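Local coordinates for protein MNMC2 (Aquifex aeolicus, PDB 3VYW) that methylates the modified wobble uridine of tRNA, using S-adenosylmethionine as donor and working without the oxidase domain to which such enzymes are usually fused, at residues K177-V182 and K213-E218; L288-E291 and I297-L300; S230-L235 and E268-K273. All blocks are in the same frame, centred on the assembly; numbering follows the deposited sequence.

Contact 1. Residues K177-V182 and K213-E218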
ATOM      1  N   LYS A 177      -8.203   5.119  10.986  1.00 41.79           N
ATOM      2  CA  LYS A 177      -8.524   5.148  12.390  1.00 44.20           C
ATOM      3  C   LYS A 177      -7.523   4.512  13.308  1.00 44.55           C
ATOM      4  O   LYS A 177      -7.118   5.096  14.267  1.00 45.81           O
ATOM      5  CB  LYS A 177      -9.839   4.474  12.616  1.00 43.68           C
ATOM      6  CG  LYS A 177     -10.978   5.438  12.691  1.00 50.96           C
ATOM      7  CD  LYS A 177     -12.270   4.756  12.355  1.00 51.85           C
ATOM      8  CE  LYS A 177     -13.000   5.678  11.438  1.00 66.92           C
ATOM      9  NZ  LYS A 177     -12.019   6.685  10.957  1.00 73.67           N
ATOM     10  N   ARG A 178      -7.147   3.287  13.020  1.00 43.28           N
ATOM     11  CA  ARG A 178      -6.276   2.539  13.901  1.00 39.61           C
ATOM     12  C   ARG A 178      -4.878   3.094  14.065  1.00 42.04           C
ATOM     13  O   ARG A 178      -4.238   2.827  15.030  1.00 42.66           O
ATOM     14  CB  ARG A 178      -6.212   1.076  13.528  1.00 34.70           C
ATOM     15  CG  ARG A 178      -7.520   0.324  13.562  1.00 40.15           C
ATOM     16  CD  ARG A 178      -8.382   0.621  14.763  1.00 38.63           C
ATOM     17  NE  ARG A 178      -7.834   0.120  15.998  1.00 41.99           N
ATOM     18  CZ  ARG A 178      -7.799  -1.144  16.343  1.00 43.67           C
ATOM     19  NH1 ARG A 178      -8.298  -2.060  15.560  1.00 47.73           N
ATOM     20  NH2 ARG A 178      -7.278  -1.491  17.474  1.00 42.60           N
ATOM     21  N   ILE A 179      -4.389   3.829  13.095  1.00 40.72           N
ATOM     22  CA  ILE A 179      -3.021   4.263  13.142  1.00 43.09           C
ATOM     23  C   ILE A 179      -2.692   5.213  14.267  1.00 46.02           C
ATOM     24  O   ILE A 179      -1.634   5.166  14.820  1.00 46.74           O
ATOM     25  CB  ILE A 179      -2.497   4.742  11.796  1.00 40.06           C
ATOM     26  CG1 ILE A 179      -0.999   4.912  11.883  1.00 38.76           C
ATOM     27  CG2 ILE A 179      -3.203   5.997  11.358  1.00 37.83           C
ATOM     28  CD1 ILE A 179      -0.357   5.343  10.610  1.00 39.00           C
ATOM     29  N   LYS A 180      -3.644   6.031  14.640  1.00 47.31           N
ATOM     30  CA  LYS A 180      -3.405   7.028  15.633  1.00 54.69           C
ATOM     31  C   LYS A 180      -2.998   6.388  16.938  1.00 60.72           C
ATOM     32  O   LYS A 180      -2.260   6.977  17.704  1.00 66.66           O
ATOM     33  CB  LYS A 180      -4.611   7.929  15.809  1.00 55.30           C
ATOM     34  CG  LYS A 180      -5.265   8.359  14.517  1.00 55.39           C
ATOM     35  CD  LYS A 180      -5.142   9.831  14.249  1.00 53.77           C
ATOM     36  CE  LYS A 180      -6.181  10.234  13.230  1.00 59.40           C
ATOM     37  NZ  LYS A 180      -6.354  11.697  13.070  1.00 58.98           N
ATOM     38  N   GLU A 181      -3.452   5.172  17.174  1.00 59.21           N
ATOM     39  CA  GLU A 181      -3.070   4.435  18.354  1.00 56.47           C
ATOM     40  C   GLU A 181      -1.621   4.067  18.427  1.00 61.47           C
ATOM     41  O   GLU A 181      -1.130   3.780  19.487  1.00 65.04           O
ATOM     42  CB  GLU A 181      -3.870   3.176  18.503  1.00 56.55           C
ATOM     43  CG  GLU A 181      -5.346   3.392  18.520  1.00 58.93           C
ATOM     44  CD  GLU A 181      -6.080   2.109  18.334  1.00 62.74           C
ATOM     45  OE1 GLU A 181      -7.262   2.136  18.018  1.00 63.32           O
ATOM     46  OE2 GLU A 181      -5.456   1.072  18.506  1.00 65.20           O
ATOM     47  N   VAL A 182      -0.928   4.028  17.312  1.00 59.63           N
ATOM     48  CA  VAL A 182       0.419   3.550  17.389  1.00 54.95           C
ATOM     49  C   VAL A 182       1.331   4.675  17.748  1.00 60.11           C
ATOM     50  O   VAL A 182       1.470   5.630  17.028  1.00 58.73           O
ATOM     51  CB  VAL A 182       0.888   2.935  16.092  1.00 52.14           C
ATOM     52  CG1 VAL A 182       2.354   2.636  16.178  1.00 48.06           C
ATOM     53  CG2 VAL A 182       0.105   1.690  15.782  1.00 49.48           C
ATOM     54  N   LYS A 213       4.466   8.732   8.357  1.00 41.60           N
ATOM     55  CA  LYS A 213       5.753   9.370   8.504  1.00 43.31           C
ATOM     56  C   LYS A 213       6.172   9.462   9.951  1.00 41.75           C
ATOM     57  O   LYS A 213       7.301   9.300  10.272  1.00 39.03           O
ATOM     58  CB  LYS A 213       5.711  10.748   7.878  1.00 40.61           C
ATOM     59  CG  LYS A 213       7.056  11.364   7.586  1.00 48.39           C
ATOM     60  CD  LYS A 213       7.104  12.815   7.995  1.00 43.33           C
ATOM     61  CE  LYS A 213       8.349  13.476   7.490  1.00 42.16           C
ATOM     62  NZ  LYS A 213       8.167  14.921   7.256  1.00 40.71           N
ATOM     63  N   GLU A 214       5.219   9.722  10.814  1.00 39.59           N
ATOM     64  CA  GLU A 214       5.474   9.875  12.201  1.00 41.36           C
ATOM     65  C   GLU A 214       5.960   8.571  12.753  1.00 43.26           C
ATOM     66  O   GLU A 214       6.528   8.509  13.800  1.00 48.09           O
ATOM     67  CB  GLU A 214       4.222  10.306  12.919  1.00 47.44           C
ATOM     68  CG  GLU A 214       3.834  11.733  12.695  1.00 51.50           C
ATOM     69  CD  GLU A 214       2.376  11.958  12.979  1.00 69.61           C
ATOM     70  OE1 GLU A 214       1.791  12.930  12.478  1.00 74.34           O
ATOM     71  OE2 GLU A 214       1.802  11.160  13.716  1.00 74.69           O
ATOM     72  N   ARG A 215       5.714   7.511  12.029  1.00 42.25           N
ATOM     73  CA  ARG A 215       5.949   6.200  12.533  1.00 34.05           C
ATOM     74  C   ARG A 215       7.090   5.486  11.888  1.00 36.01           C
ATOM     75  O   ARG A 215       7.213   4.309  11.999  1.00 35.62           O
ATOM     76  CB  ARG A 215       4.678   5.408  12.450  1.00 39.65           C
ATOM     77  CG  ARG A 215       3.925   5.410  13.748  1.00 45.85           C
ATOM     78  CD  ARG A 215       2.435   5.479  13.589  1.00 47.04           C
ATOM     79  NE  ARG A 215       1.973   6.830  13.665  1.00 54.97           N
ATOM     80  CZ  ARG A 215       0.917   7.200  14.337  1.00 53.38           C
ATOM     81  NH1 ARG A 215       0.237   6.315  15.005  1.00 62.45           N
ATOM     82  NH2 ARG A 215       0.553   8.449  14.349  1.00 55.24           N
ATOM     83  N   ILE A 216       7.943   6.217  11.213  1.00 40.18           N
ATOM     84  CA  ILE A 216       9.059   5.603  10.548  1.00 38.60           C
ATOM     85  C   ILE A 216      10.367   6.164  11.019  1.00 47.90           C
ATOM     86  O   ILE A 216      10.507   7.343  11.198  1.00 52.18           O
ATOM     87  CB  ILE A 216       8.949   5.681   9.027  1.00 33.40           C
ATOM     88  CG1 ILE A 216      10.037   4.860   8.368  1.00 32.08           C
ATOM     89  CG2 ILE A 216       9.033   7.090   8.559  1.00 33.23           C
ATOM     90  CD1 ILE A 216       9.948   4.806   6.882  1.00 28.64           C
ATOM     91  N   ASP A 217      11.326   5.285  11.222  1.00 49.20           N
ATOM     92  CA  ASP A 217      12.629   5.681  11.641  1.00 51.01           C
ATOM     93  C   ASP A 217      13.184   6.445  10.508  1.00 49.06           C
ATOM     94  O   ASP A 217      12.862   6.167   9.403  1.00 52.15           O
ATOM     95  CB  ASP A 217      13.488   4.458  11.889  1.00 52.18           C
ATOM     96  CG  ASP A 217      14.822   4.804  12.426  1.00 58.74           C
ATOM     97  OD1 ASP A 217      15.833   4.426  11.825  1.00 58.35           O
ATOM     98  OD2 ASP A 217      14.867   5.460  13.466  1.00 62.94           O
ATOM     99  N   GLU A 218      14.039   7.392  10.799  1.00 48.13           N
ATOM    100  CA  GLU A 218      14.601   8.286   9.814  1.00 46.37           C
ATOM    101  C   GLU A 218      15.395   7.575   8.796  1.00 42.92           C
ATOM    102  O   GLU A 218      15.452   7.982   7.686  1.00 45.68           O
ATOM    103  CB  GLU A 218      15.557   9.222  10.480  1.00 54.21           C
ATOM    104  CG  GLU A 218      14.930  10.243  11.365  1.00 59.13           C
ATOM    105  CD  GLU A 218      15.760  11.470  11.390  1.00 73.92           C
ATOM    106  OE1 GLU A 218      16.985  11.315  11.442  1.00 83.95           O
ATOM    107  OE2 GLU A 218      15.202  12.572  11.327  1.00 75.16           O
TER

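Contact 2. Residues L288-E291 and I297-L300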
ATOM      1  N   LEU A 288      -9.476  12.615   7.206  1.00 40.95           N
ATOM      2  CA  LEU A 288      -9.226  11.212   7.302  1.00 37.42           C
ATOM      3  C   LEU A 288     -10.510  10.442   7.487  1.00 41.82           C
ATOM      4  O   LEU A 288     -10.508   9.327   7.883  1.00 45.87           O
ATOM      5  CB  LEU A 288      -8.240  10.928   8.421  1.00 36.37           C
ATOM      6  CG  LEU A 288      -6.785  11.332   8.189  1.00 39.93           C
ATOM      7  CD1 LEU A 288      -6.046  11.609   9.457  1.00 37.98           C
ATOM      8  CD2 LEU A 288      -5.969  10.421   7.292  1.00 33.25           C
ATOM      9  N   ASP A 289     -11.622  11.065   7.205  1.00 38.93           N
ATOM     10  CA  ASP A 289     -12.881  10.420   7.358  1.00 44.57           C
ATOM     11  C   ASP A 289     -13.627  10.284   6.059  1.00 44.45           C
ATOM     12  O   ASP A 289     -14.732   9.803   6.017  1.00 44.62           O
ATOM     13  CB  ASP A 289     -13.712  11.222   8.327  1.00 52.73           C
ATOM     14  CG  ASP A 289     -14.025  12.575   7.816  1.00 58.54           C
ATOM     15  OD1 ASP A 289     -13.253  13.097   7.032  1.00 64.42           O
ATOM     16  OD2 ASP A 289     -15.054  13.128   8.184  1.00 72.18           O
ATOM     17  N   LYS A 290     -13.012  10.742   5.001  1.00 39.63           N
ATOM     18  CA  LYS A 290     -13.620  10.765   3.705  1.00 38.92           C
ATOM     19  C   LYS A 290     -13.855   9.408   3.066  1.00 37.62           C
ATOM     20  O   LYS A 290     -13.101   8.501   3.234  1.00 36.79           O
ATOM     21  CB  LYS A 290     -12.750  11.592   2.816  1.00 40.47           C
ATOM     22  CG  LYS A 290     -13.479  12.245   1.691  1.00 46.72           C
ATOM     23  CD  LYS A 290     -12.661  13.388   1.164  1.00 52.47           C
ATOM     24  CE  LYS A 290     -13.523  14.384   0.437  1.00 55.13           C
ATOM     25  NZ  LYS A 290     -13.615  15.656   1.182  1.00 60.11           N
ATOM     26  N   GLU A 291     -14.922   9.301   2.311  1.00 39.30           N
ATOM     27  CA  GLU A 291     -15.187   8.140   1.513  1.00 43.20           C
ATOM     28  C   GLU A 291     -14.182   8.016   0.427  1.00 40.44           C
ATOM     29  O   GLU A 291     -13.772   8.968  -0.144  1.00 43.87           O
ATOM     30  CB  GLU A 291     -16.554   8.234   0.882  1.00 50.43           C
ATOM     31  CG  GLU A 291     -17.702   8.159   1.838  1.00 58.28           C
ATOM     32  CD  GLU A 291     -18.810   7.316   1.291  1.00 71.19           C
ATOM     33  OE1 GLU A 291     -18.645   6.100   1.268  1.00 83.68           O
ATOM     34  OE2 GLU A 291     -19.834   7.850   0.860  1.00 72.82           O
ATOM     35  N   ILE A 297     -12.650  11.401  -6.460  1.00 27.70           N
ATOM     36  CA  ILE A 297     -13.298  12.448  -7.188  1.00 26.09           C
ATOM     37  C   ILE A 297     -12.593  13.770  -7.005  1.00 26.28           C
ATOM     38  O   ILE A 297     -12.370  14.480  -7.925  1.00 25.02           O
ATOM     39  CB  ILE A 297     -14.767  12.586  -6.785  1.00 28.42           C
ATOM     40  CG1 ILE A 297     -15.575  11.402  -7.267  1.00 28.75           C
ATOM     41  CG2 ILE A 297     -15.356  13.839  -7.366  1.00 23.46           C
ATOM     42  CD1 ILE A 297     -16.914  11.244  -6.603  1.00 24.19           C
ATOM     43  N   ASP A 298     -12.184  14.060  -5.799  1.00 26.58           N
ATOM     44  CA  ASP A 298     -11.501  15.270  -5.514  1.00 32.38           C
ATOM     45  C   ASP A 298     -10.231  15.367  -6.286  1.00 34.21           C
ATOM     46  O   ASP A 298      -9.847  16.416  -6.664  1.00 30.83           O
ATOM     47  CB  ASP A 298     -11.117  15.278  -4.077  1.00 35.83           C
ATOM     48  CG  ASP A 298     -12.208  15.632  -3.211  1.00 39.67           C
ATOM     49  OD1 ASP A 298     -13.253  15.984  -3.725  1.00 37.69           O
ATOM     50  OD2 ASP A 298     -12.009  15.538  -2.009  1.00 43.50           O
ATOM     51  N   TYR A 299      -9.562  14.248  -6.446  1.00 33.57           N
ATOM     52  CA  TYR A 299      -8.334  14.185  -7.186  1.00 35.17           C
ATOM     53  C   TYR A 299      -8.496  14.502  -8.656  1.00 37.32           C
ATOM     54  O   TYR A 299      -7.740  15.241  -9.224  1.00 31.83           O
ATOM     55  CB  TYR A 299      -7.717  12.815  -6.967  1.00 34.91           C
ATOM     56  CG  TYR A 299      -6.520  12.477  -7.786  1.00 32.85           C
ATOM     57  CD1 TYR A 299      -5.282  12.867  -7.400  1.00 34.97           C
ATOM     58  CD2 TYR A 299      -6.631  11.729  -8.924  1.00 30.00           C
ATOM     59  CE1 TYR A 299      -4.183  12.545  -8.138  1.00 34.63           C
ATOM     60  CE2 TYR A 299      -5.540  11.406  -9.675  1.00 32.90           C
ATOM     61  CZ  TYR A 299      -4.314  11.808  -9.272  1.00 35.63           C
ATOM     62  OH  TYR A 299      -3.234  11.462 -10.002  1.00 35.15           O
ATOM     63  N   LEU A 300      -9.511  13.930  -9.259  1.00 36.46           N
ATOM     64  CA  LEU A 300      -9.794  14.154 -10.640  1.00 36.58           C
ATOM     65  C   LEU A 300     -10.128  15.595 -10.906  1.00 36.41           C
ATOM     66  O   LEU A 300      -9.773  16.128 -11.916  1.00 40.44           O
ATOM     67  CB  LEU A 300     -10.891  13.230 -11.110  1.00 32.50           C
ATOM     68  CG  LEU A 300     -10.435  11.800 -11.183  1.00 36.78           C
ATOM     69  CD1 LEU A 300     -11.581  10.865 -11.439  1.00 34.85           C
ATOM     70  CD2 LEU A 300      -9.374  11.624 -12.232  1.00 35.07           C
TER

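Contact 3. Residues S230-L235 and E268-K273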
ATOM      1  N   SER A 230       1.080  10.372  -8.150  1.00 30.11           N
ATOM      2  CA  SER A 230       0.455  11.018  -7.043  1.00 29.37           C
ATOM      3  C   SER A 230       1.087  10.619  -5.735  1.00 26.48           C
ATOM      4  O   SER A 230       1.360  11.437  -4.918  1.00 25.50           O
ATOM      5  CB  SER A 230      -1.021  10.702  -7.057  1.00 30.35           C
ATOM      6  OG  SER A 230      -1.693  11.224  -5.955  1.00 34.67           O
ATOM      7  N   VAL A 231       1.350   9.357  -5.567  1.00 25.02           N
ATOM      8  CA  VAL A 231       2.024   8.907  -4.398  1.00 26.90           C
ATOM      9  C   VAL A 231       3.433   9.443  -4.265  1.00 29.40           C
ATOM     10  O   VAL A 231       3.820   9.859  -3.236  1.00 29.56           O
ATOM     11  CB  VAL A 231       2.055   7.387  -4.359  1.00 27.42           C
ATOM     12  CG1 VAL A 231       2.685   6.913  -3.081  1.00 26.99           C
ATOM     13  CG2 VAL A 231       0.670   6.847  -4.472  1.00 24.41           C
ATOM     14  N   ARG A 232       4.195   9.445  -5.322  1.00 27.93           N
ATOM     15  CA  ARG A 232       5.527   9.970  -5.258  1.00 32.41           C
ATOM     16  C   ARG A 232       5.604  11.438  -4.946  1.00 30.00           C
ATOM     17  O   ARG A 232       6.486  11.874  -4.267  1.00 32.70           O
ATOM     18  CB  ARG A 232       6.265   9.681  -6.530  1.00 29.08           C
ATOM     19  CG  ARG A 232       6.526   8.240  -6.728  1.00 25.92           C
ATOM     20  CD  ARG A 232       7.304   8.006  -7.966  1.00 29.70           C
ATOM     21  NE  ARG A 232       7.976   6.750  -7.842  1.00 34.01           N
ATOM     22  CZ  ARG A 232       8.662   6.188  -8.805  1.00 38.39           C
ATOM     23  NH1 ARG A 232       8.732   6.771  -9.959  1.00 40.57           N
ATOM     24  NH2 ARG A 232       9.246   5.040  -8.623  1.00 36.25           N
ATOM     25  N   LYS A 233       4.691  12.198  -5.496  1.00 27.47           N
ATOM     26  CA  LYS A 233       4.622  13.595  -5.254  1.00 31.36           C
ATOM     27  C   LYS A 233       4.294  13.879  -3.819  1.00 31.40           C
ATOM     28  O   LYS A 233       4.769  14.793  -3.277  1.00 34.77           O
ATOM     29  CB  LYS A 233       3.666  14.259  -6.229  1.00 35.71           C
ATOM     30  CG  LYS A 233       3.319  15.696  -5.948  1.00 41.16           C
ATOM     31  CD  LYS A 233       4.053  16.637  -6.863  1.00 43.27           C
ATOM     32  CE  LYS A 233       3.486  18.024  -6.790  1.00 40.64           C
ATOM     33  NZ  LYS A 233       2.691  18.348  -7.976  1.00 35.33           N
ATOM     34  N   SER A 234       3.439  13.093  -3.226  1.00 30.70           N
ATOM     35  CA  SER A 234       3.120  13.189  -1.820  1.00 31.49           C
ATOM     36  C   SER A 234       4.300  12.869  -0.899  1.00 30.54           C
ATOM     37  O   SER A 234       4.500  13.499   0.081  1.00 33.71           O
ATOM     38  CB  SER A 234       1.953  12.275  -1.505  1.00 30.08           C
ATOM     39  OG  SER A 234       0.751  12.873  -1.785  1.00 28.44           O
ATOM     40  N   LEU A 235       5.063  11.862  -1.238  1.00 27.23           N
ATOM     41  CA  LEU A 235       6.206  11.505  -0.469  1.00 30.34           C
ATOM     42  C   LEU A 235       7.241  12.598  -0.475  1.00 35.43           C
ATOM     43  O   LEU A 235       7.842  12.855   0.509  1.00 33.35           O
ATOM     44  CB  LEU A 235       6.782  10.197  -0.949  1.00 27.02           C
ATOM     45  CG  LEU A 235       6.033   8.931  -0.624  1.00 26.84           C
ATOM     46  CD1 LEU A 235       6.391   7.860  -1.589  1.00 27.95           C
ATOM     47  CD2 LEU A 235       6.336   8.445   0.755  1.00 29.13           C
ATOM     48  N   GLU A 268      15.591   9.193 -15.545  1.00 55.48           N
ATOM     49  CA  GLU A 268      15.290  10.459 -16.149  1.00 53.30           C
ATOM     50  C   GLU A 268      13.841  10.610 -16.515  1.00 46.21           C
ATOM     51  O   GLU A 268      13.270  11.608 -16.216  1.00 43.59           O
ATOM     52  CB  GLU A 268      16.159  10.634 -17.391  1.00 55.63           C
ATOM     53  CG  GLU A 268      15.810  11.816 -18.274  1.00 70.34           C
ATOM     54  CD  GLU A 268      15.011  11.434 -19.505  1.00 86.71           C
ATOM     55  OE1 GLU A 268      14.120  12.200 -19.902  1.00 90.36           O
ATOM     56  OE2 GLU A 268      15.262  10.364 -20.082  1.00 97.76           O
ATOM     57  N   ASN A 269      13.260   9.604 -17.141  1.00 45.76           N
ATOM     58  CA  ASN A 269      11.890   9.653 -17.621  1.00 45.70           C
ATOM     59  C   ASN A 269      10.874   9.676 -16.514  1.00 48.49           C
ATOM     60  O   ASN A 269       9.777  10.135 -16.676  1.00 41.90           O
ATOM     61  CB  ASN A 269      11.611   8.530 -18.585  1.00 51.60           C
ATOM     62  CG  ASN A 269      11.915   7.177 -18.001  1.00 66.71           C
ATOM     63  OD1 ASN A 269      11.040   6.352 -17.836  1.00 71.76           O
ATOM     64  ND2 ASN A 269      13.174   6.936 -17.702  1.00 72.79           N
ATOM     65  N   GLU A 270      11.262   9.106 -15.402  1.00 40.81           N
ATOM     66  CA  GLU A 270      10.470   9.103 -14.217  1.00 41.73           C
ATOM     67  C   GLU A 270      10.327  10.454 -13.610  1.00 39.38           C
ATOM     68  O   GLU A 270       9.289  10.822 -13.177  1.00 38.37           O
ATOM     69  CB  GLU A 270      11.073   8.154 -13.214  1.00 46.26           C
ATOM     70  CG  GLU A 270      10.684   6.727 -13.469  1.00 51.44           C
ATOM     71  CD  GLU A 270      11.074   5.791 -12.355  1.00 67.46           C
ATOM     72  OE1 GLU A 270      12.270   5.665 -12.070  1.00 66.44           O
ATOM     73  OE2 GLU A 270      10.180   5.161 -11.773  1.00 65.10           O
ATOM     74  N   VAL A 271      11.418  11.158 -13.554  1.00 38.44           N
ATOM     75  CA  VAL A 271      11.489  12.499 -13.044  1.00 35.33           C
ATOM     76  C   VAL A 271      10.722  13.451 -13.894  1.00 31.18           C
ATOM     77  O   VAL A 271      10.129  14.369 -13.430  1.00 31.85           O
ATOM     78  CB  VAL A 271      12.942  12.924 -12.942  1.00 36.16           C
ATOM     79  CG1 VAL A 271      13.053  14.289 -12.362  1.00 34.81           C
ATOM     80  CG2 VAL A 271      13.670  11.946 -12.074  1.00 37.81           C
ATOM     81  N   ARG A 272      10.811  13.214 -15.174  1.00 29.04           N
ATOM     82  CA  ARG A 272      10.181  14.013 -16.163  1.00 29.05           C
ATOM     83  C   ARG A 272       8.698  13.958 -16.048  1.00 31.86           C
ATOM     84  O   ARG A 272       8.042  14.932 -16.160  1.00 32.95           O
ATOM     85  CB  ARG A 272      10.629  13.518 -17.520  1.00 29.29           C
ATOM     86  CG  ARG A 272      10.075  14.288 -18.677  1.00 32.65           C
ATOM     87  CD  ARG A 272      10.816  14.038 -19.975  1.00 38.65           C
ATOM     88  NE  ARG A 272      10.527  15.103 -20.905  1.00 43.95           N
ATOM     89  CZ  ARG A 272       9.440  15.156 -21.657  1.00 55.82           C
ATOM     90  NH1 ARG A 272       8.566  14.185 -21.624  1.00 54.13           N
ATOM     91  NH2 ARG A 272       9.225  16.189 -22.442  1.00 55.58           N
ATOM     92  N   LYS A 273       8.180  12.772 -15.862  1.00 32.66           N
ATOM     93  CA  LYS A 273       6.784  12.553 -15.700  1.00 34.04           C
ATOM     94  C   LYS A 273       6.311  13.187 -14.448  1.00 33.64           C
ATOM     95  O   LYS A 273       5.247  13.723 -14.381  1.00 34.25           O
ATOM     96  CB  LYS A 273       6.533  11.080 -15.596  1.00 36.65           C
ATOM     97  CG  LYS A 273       6.046  10.430 -16.836  1.00 37.20           C
ATOM     98  CD  LYS A 273       5.817   8.985 -16.523  1.00 52.83           C
ATOM     99  CE  LYS A 273       6.965   8.135 -17.000  1.00 61.99           C
ATOM    100  NZ  LYS A 273       6.954   6.793 -16.362  1.00 66.84           N
TER
HETATM  101  O   HOH W   1       7.923   9.055 -11.292  1.00 38.66           O

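Contact 1. Residues K177-V182 and K213-E218
Arg215 reaches into the backbone and aliphatic surface of Ile179 and Val182, and it accounts for most of the 185 Å² buried here. Bends at chi2 (142°) and chi3 (-94°) carry its guanidinium in beside Val182 and over Ile179. CG1 of Ile179 sits 3.4 Å from the plane of one face, displaced toward the rim, with NH1 of Arg215 as its nearest atom at 3.6 Å. Val182 has its CB at the guanidinium edge and lays its CG1 3.8 Å from CD of Arg215, while the Val182 carbonyl oxygen lies over the opposite face of the guanidinium. The model is too tight at NH1: its approach to the Ile179 carbonyl oxygen is doubtful and supports no assigned bond. The loose side is the one with Lys180 and Glu214, both exposed. There NH2 of Arg215 forms a salt bridge with its own neighbour, the N-H meeting OE2 of Glu214 at 3.1 Å and close to the guanidinium plane. In the fold, Ile179 and Val182 also pack on Phe132 and Ile130 of strand 126-133, whereas Arg215 follows helix 206-213 and shares backbone hydrogen bonds with Ala187, so the contact spans the turn after helix 175-178 and the start of strand 187-192.

Contact 2. Residues L288-E291 and I297-L300
Lys290 and Asp298 come together from opposite directions, the last methylene of the lysine lying nearest the carboxylate. OD2 of Asp298 is the one oxygen engaged: it lies 3.1 Å from CE of Lys290 and 3.6 Å from NZ, the latter a salt bridge without hydrogen-bond geometry. CD follows at 3.9 Å from the same OD2, so the lysine offers the flank of its last methylenes as well as its charge. The chain bends at its final torsion (chi4 111°), which leaves CE rather than NZ closest to the oxygen. In the next shell, the hydroxyl of Tyr14 hydrogen-bonds the other carboxylate oxygen, OD1, and the Tyr14 side chain also touches Lys290. The lysine backbone is fixed at both ends, its N-H by OD1 of Asp285 and its carbonyl by NH1 of Arg176. With an alanine here, Asp298 would probably keep Tyr14 but lose its cationic mate, leaving its OD2 side less firmly held. Farther out, Glu291 is the N-cap of helix 292-303, and its N-H is met weakly by OE1 of Glu294, one half of a capping box. The pair is thus a surface salt bridge at a loop-to-helix junction, reaching from the residue before the N-cap to a helical position two turns on.

Contact 3. Residues S230-L235 and E268-K273
With CG anti to its carbonyl carbon (chi1 -67°) and the chain extended from CG to NE, Arg232 holds its guanidinium straight out toward Glu270, whose CG likewise stands beside its own backbone N. The two side chains cross at about a right angle, and the planes of guanidinium and carboxylate lie 61° apart, so this is not the coplanar, two-oxygen form of the pair. Both terminal nitrogens converge instead on one atom, OE2 of Glu270. NH1 donates at 2.8 Å in a nearly straight bond (164°), whereas NH2 reaches the same OE2 at 3.3 Å with a more bent one. OE2 lies in the guanidinium plane, yet both donors approach it from the same face of the carboxylate. A water in that guanidinium plane forms a second bridge, accepting from NH1 of Arg232 at 2.8 Å and donating to the backbone O of Glu270 at 2.9 Å. These buried charges have further partners: the hydroxyl of Ser244 hydrogen-bonds OE2, and that of Thr255 holds NE of Arg232. Ser244 and Thr255 belong to strands 241-246 and 253-258, so the salt bridge ties helix 229-237 to helix 268-276 across the end of the mixed sheet where those two strands run antiparallel.

Contact 2 touches both of the others, while contacts 1 and 3 stay apart, with nearest atoms about 7 Å from each other and centres 24 Å apart. The join with contact 1 is packing of Lys180 NZ on Leu288 CD1 (3.6 Å). Leu288 also touches Leu211 of helix 206-213, whose carbonyl bonds weakly with Arg215 NE. The join with contact 3 is Tyr299 CE1 against Ser230 OG, again 3.6 Å, where helix 292-303 meets helix 229-237. Relative to the cofactor, the side chain of Ile179 is about 9 Å from bound S-adenosylmethionine and that of Lys290 about 11 Å, so both contacts lie near the pocket without reaching the cofactor; contact 3 lies away from it.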